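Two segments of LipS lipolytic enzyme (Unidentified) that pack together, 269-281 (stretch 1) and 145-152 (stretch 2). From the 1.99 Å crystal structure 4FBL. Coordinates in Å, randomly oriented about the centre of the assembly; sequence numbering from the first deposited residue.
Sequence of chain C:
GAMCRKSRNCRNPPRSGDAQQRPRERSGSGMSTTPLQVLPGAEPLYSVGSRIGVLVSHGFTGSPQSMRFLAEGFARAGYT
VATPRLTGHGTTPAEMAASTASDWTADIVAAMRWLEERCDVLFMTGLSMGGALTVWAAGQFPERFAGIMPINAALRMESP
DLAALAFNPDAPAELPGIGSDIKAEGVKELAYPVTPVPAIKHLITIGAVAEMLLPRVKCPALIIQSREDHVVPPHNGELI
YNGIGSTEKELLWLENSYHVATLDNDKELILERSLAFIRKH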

# COMPACT_ATOMS: atom_id res chain seq x y z
N LEU C 269 4.40 -31.71 5.92
CA LEU C 269 5.74 -31.16 5.65
C LEU C 269 5.93 -29.74 6.27
O LEU C 269 6.95 -29.46 6.95
CB LEU C 269 5.96 -31.11 4.14
CG LEU C 269 7.30 -30.46 3.68
CD1 LEU C 269 8.49 -31.31 4.07
CD2 LEU C 269 7.30 -30.33 2.17
N ILE C 270 4.89 -28.89 6.14
CA ILE C 270 4.98 -27.51 6.67
C ILE C 270 5.08 -27.63 8.24
O ILE C 270 5.88 -26.94 8.83
CB ILE C 270 3.69 -26.65 6.31
CG1 ILE C 270 3.63 -26.39 4.81
CG2 ILE C 270 3.69 -25.29 7.11
CD1 ILE C 270 2.22 -25.86 4.34
N LEU C 271 4.28 -28.48 8.87
CA LEU C 271 4.30 -28.55 10.36
C LEU C 271 5.63 -29.08 10.78
O LEU C 271 6.28 -28.57 11.74
CB LEU C 271 3.19 -29.50 10.86
CG LEU C 271 3.11 -29.78 12.34
CD1 LEU C 271 3.09 -28.50 13.23
CD2 LEU C 271 1.94 -30.69 12.63
N GLU C 272 6.02 -30.18 10.12
CA GLU C 272 7.33 -30.84 10.51
C GLU C 272 8.52 -29.88 10.37
O GLU C 272 9.34 -29.72 11.27
CB GLU C 272 7.59 -32.14 9.70
CG GLU C 272 8.73 -33.00 10.28
CD GLU C 272 10.18 -32.43 10.02
OE1 GLU C 272 10.43 -31.78 8.95
OE2 GLU C 272 11.08 -32.63 10.92
N ARG C 273 8.66 -29.25 9.21
CA ARG C 273 9.80 -28.31 9.01
C ARG C 273 9.68 -27.05 9.88
O ARG C 273 10.65 -26.50 10.25
CB ARG C 273 9.93 -27.92 7.52
CG ARG C 273 10.11 -29.11 6.67
CD ARG C 273 11.58 -29.58 6.60
NE ARG C 273 12.08 -29.22 5.26
CZ ARG C 273 12.34 -30.11 4.28
NH1 ARG C 273 12.25 -31.44 4.45
NH2 ARG C 273 12.70 -29.66 3.11
N SER C 274 8.47 -26.57 10.18
CA SER C 274 8.30 -25.40 11.04
C SER C 274 8.71 -25.79 12.44
O SER C 274 9.39 -25.03 13.10
CB SER C 274 6.85 -24.83 11.07
OG SER C 274 6.47 -24.46 9.72
N LEU C 275 8.28 -26.97 12.91
CA LEU C 275 8.71 -27.45 14.31
C LEU C 275 10.24 -27.60 14.36
O LEU C 275 10.91 -27.14 15.32
CB LEU C 275 8.05 -28.81 14.59
CG LEU C 275 6.59 -28.81 15.02
CD1 LEU C 275 5.98 -30.25 15.01
CD2 LEU C 275 6.49 -28.16 16.41
N ALA C 276 10.81 -28.18 13.30
CA ALA C 276 12.28 -28.33 13.21
C ALA C 276 13.04 -26.96 13.29
O ALA C 276 14.11 -26.77 13.96
CB ALA C 276 12.62 -29.10 11.93
N PHE C 277 12.47 -26.00 12.59
CA PHE C 277 12.99 -24.65 12.51
C PHE C 277 12.95 -23.95 13.88
O PHE C 277 13.92 -23.29 14.30
CB PHE C 277 12.12 -23.88 11.50
CG PHE C 277 12.49 -22.37 11.38
CD1 PHE C 277 13.65 -21.97 10.70
CD2 PHE C 277 11.69 -21.41 11.98
CE1 PHE C 277 13.95 -20.56 10.61
CE2 PHE C 277 12.02 -20.03 11.93
CZ PHE C 277 13.09 -19.61 11.23
N ILE C 278 11.82 -24.04 14.55
CA ILE C 278 11.72 -23.58 15.92
C ILE C 278 12.74 -24.20 16.88
O ILE C 278 13.38 -23.41 17.64
CB ILE C 278 10.31 -23.82 16.52
CG1 ILE C 278 9.28 -22.90 15.83
CG2 ILE C 278 10.25 -23.56 18.04
CD1 ILE C 278 7.73 -23.40 16.02
N ARG C 279 12.86 -25.53 16.91
CA ARG C 279 13.87 -26.22 17.80
C ARG C 279 15.30 -25.80 17.52
O ARG C 279 16.21 -25.94 18.36
CB ARG C 279 13.95 -27.73 17.45
CG ARG C 279 12.92 -28.60 17.92
CD ARG C 279 13.49 -30.11 17.89
NE ARG C 279 13.75 -30.66 16.54
CZ ARG C 279 12.79 -30.96 15.63
NH1 ARG C 279 11.45 -30.75 15.85
NH2 ARG C 279 13.19 -31.45 14.48
N LYS C 280 15.55 -25.46 16.25
CA LYS C 280 16.92 -25.18 15.87
C LYS C 280 17.25 -23.70 15.90
O LYS C 280 18.34 -23.34 15.55
CB LYS C 280 17.30 -25.77 14.53
CG LYS C 280 18.18 -27.02 14.77
CD LYS C 280 18.03 -28.09 13.75
CE LYS C 280 16.60 -28.33 13.41
NZ LYS C 280 16.58 -29.28 12.24
N HIS C 281 16.33 -22.85 16.32
CA HIS C 281 16.68 -21.40 16.39
C HIS C 281 16.38 -20.78 17.69
O HIS C 281 15.91 -21.45 18.61
CB HIS C 281 16.03 -20.65 15.23
CG HIS C 281 16.57 -21.08 13.91
ND1 HIS C 281 16.10 -22.21 13.26
CD2 HIS C 281 17.63 -20.64 13.19
CE1 HIS C 281 16.81 -22.41 12.16
NE2 HIS C 281 17.72 -21.46 12.07
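Stretch 2 (145-152) FAGIMPIN

Strand 147-151 of stretch 2 lies along the helix of stretch 1, running nearly antiparallel to it: the N-to-C directions of helix 269-279 and strand 147-151 differ by 166°, and their axes approach to 9.4 Å. The register confirms the reversed direction. CA of Ile151 is 9.0 Å from CA of Ile270, CA of Met149 is 7.1 Å from CA of Ser274, and CA of Ala146 is 6.5 Å from CA of His281, so the backbones converge toward the C-terminal end of stretch 1. Phi/psi values of -135/154 at Ile148 and -117/119 at Ile151 are extended, and the CA-to-CB bonds alternate: toward the helix at Met149 and Ile151, away at Ile148.

Three apolar side-chain pairs link the stretches. Ile151 CD1 meets Ile270 CG2 at 3.9 Å. Met149, which has the largest covered area of either stretch, places CG 3.5 Å from Phe277 CD2, while its CE lies 3.9 Å from Ile278 CD1. Met149 CE also makes a van der Waals contact with Ser274 CB, at 3.9 Å. Its SD is 4.8 Å from the centroid of the Phe277 ring, 68° off the ring normal, an oblique sulfur-aromatic approach.

Backbone atoms of the strand also pack against the aromatic ring. Phe277 (chi1 176°, t) brings CE2 to 3.8 Å from Gly147 CA and CZ to 3.6 Å from Ile148 O. The absence of a side chain at Gly147 matters here, since an ideal CB would fall 2.7 Å from Phe277 CE2, a clash. Farther along, His281 CB is 4.1 Å from Ala146 O.

No hydrogen bond crosses between the stretches. Two side chains of stretch 1 that touch stretch 2 hydrogen-bond within their own stretch: Ser274 OG to Ile270 O at 2.7 Å, and His281 ND1 to Phe277 O at 2.6 Å with an N-H...acceptor angle of 161°. Together the stretches bury 358 Å², summed over both sides.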

# COMPACT_ATOMS: atom_id res chain seq x y z
N PHE C 145 11.78 -11.19 17.47
CA PHE C 145 11.48 -12.58 17.08
C PHE C 145 12.75 -13.39 16.96
O PHE C 145 13.74 -12.91 16.43
CB PHE C 145 10.67 -12.61 15.77
CG PHE C 145 9.26 -12.09 15.96
CD1 PHE C 145 8.26 -12.94 16.44
CD2 PHE C 145 8.97 -10.76 15.77
CE1 PHE C 145 6.93 -12.47 16.73
CE2 PHE C 145 7.64 -10.28 15.99
CZ PHE C 145 6.66 -11.17 16.44
N ALA C 146 12.71 -14.62 17.43
CA ALA C 146 13.86 -15.57 17.14
C ALA C 146 13.77 -16.18 15.69
O ALA C 146 14.74 -16.74 15.17
CB ALA C 146 13.90 -16.71 18.20
N GLY C 147 12.64 -16.08 15.04
CA GLY C 147 12.49 -16.68 13.72
C GLY C 147 11.09 -16.45 13.16
O GLY C 147 10.13 -16.23 13.92
N ILE C 148 10.95 -16.47 11.83
CA ILE C 148 9.62 -16.32 11.24
C ILE C 148 9.47 -17.38 10.11
O ILE C 148 10.46 -17.79 9.51
CB ILE C 148 9.32 -14.86 10.63
CG1 ILE C 148 10.43 -14.46 9.66
CG2 ILE C 148 9.21 -13.78 11.75
CD1 ILE C 148 10.07 -13.35 8.56
N MET C 149 8.20 -17.75 9.84
CA MET C 149 7.87 -18.71 8.79
C MET C 149 6.67 -18.16 7.97
O MET C 149 5.60 -18.63 8.10
CB MET C 149 7.48 -20.04 9.46
CG MET C 149 8.61 -20.56 10.47
SD MET C 149 8.23 -19.98 12.19
CE MET C 149 7.23 -21.34 12.70
N PRO C 150 6.89 -17.13 7.14
CA PRO C 150 5.77 -16.71 6.29
C PRO C 150 5.41 -17.79 5.21
O PRO C 150 6.26 -18.39 4.54
CB PRO C 150 6.27 -15.41 5.69
CG PRO C 150 7.83 -15.60 5.59
CD PRO C 150 8.17 -16.51 6.77
N ILE C 151 4.12 -18.03 5.06
CA ILE C 151 3.62 -19.03 4.15
C ILE C 151 2.77 -18.34 3.08
O ILE C 151 1.73 -17.74 3.39
CB ILE C 151 2.70 -20.00 4.93
CG1 ILE C 151 3.48 -20.68 6.10
CG2 ILE C 151 2.23 -21.11 4.00
CD1 ILE C 151 2.57 -21.53 7.07
N ASN C 152 3.18 -18.47 1.82
CA ASN C 152 2.47 -17.81 0.70
C ASN C 152 2.10 -16.33 0.96
O ASN C 152 0.96 -15.90 0.74
CB ASN C 152 1.21 -18.63 0.39
CG ASN C 152 1.52 -19.88 -0.35
OD1 ASN C 152 2.54 -19.96 -1.04
ND2 ASN C 152 0.67 -20.92 -0.19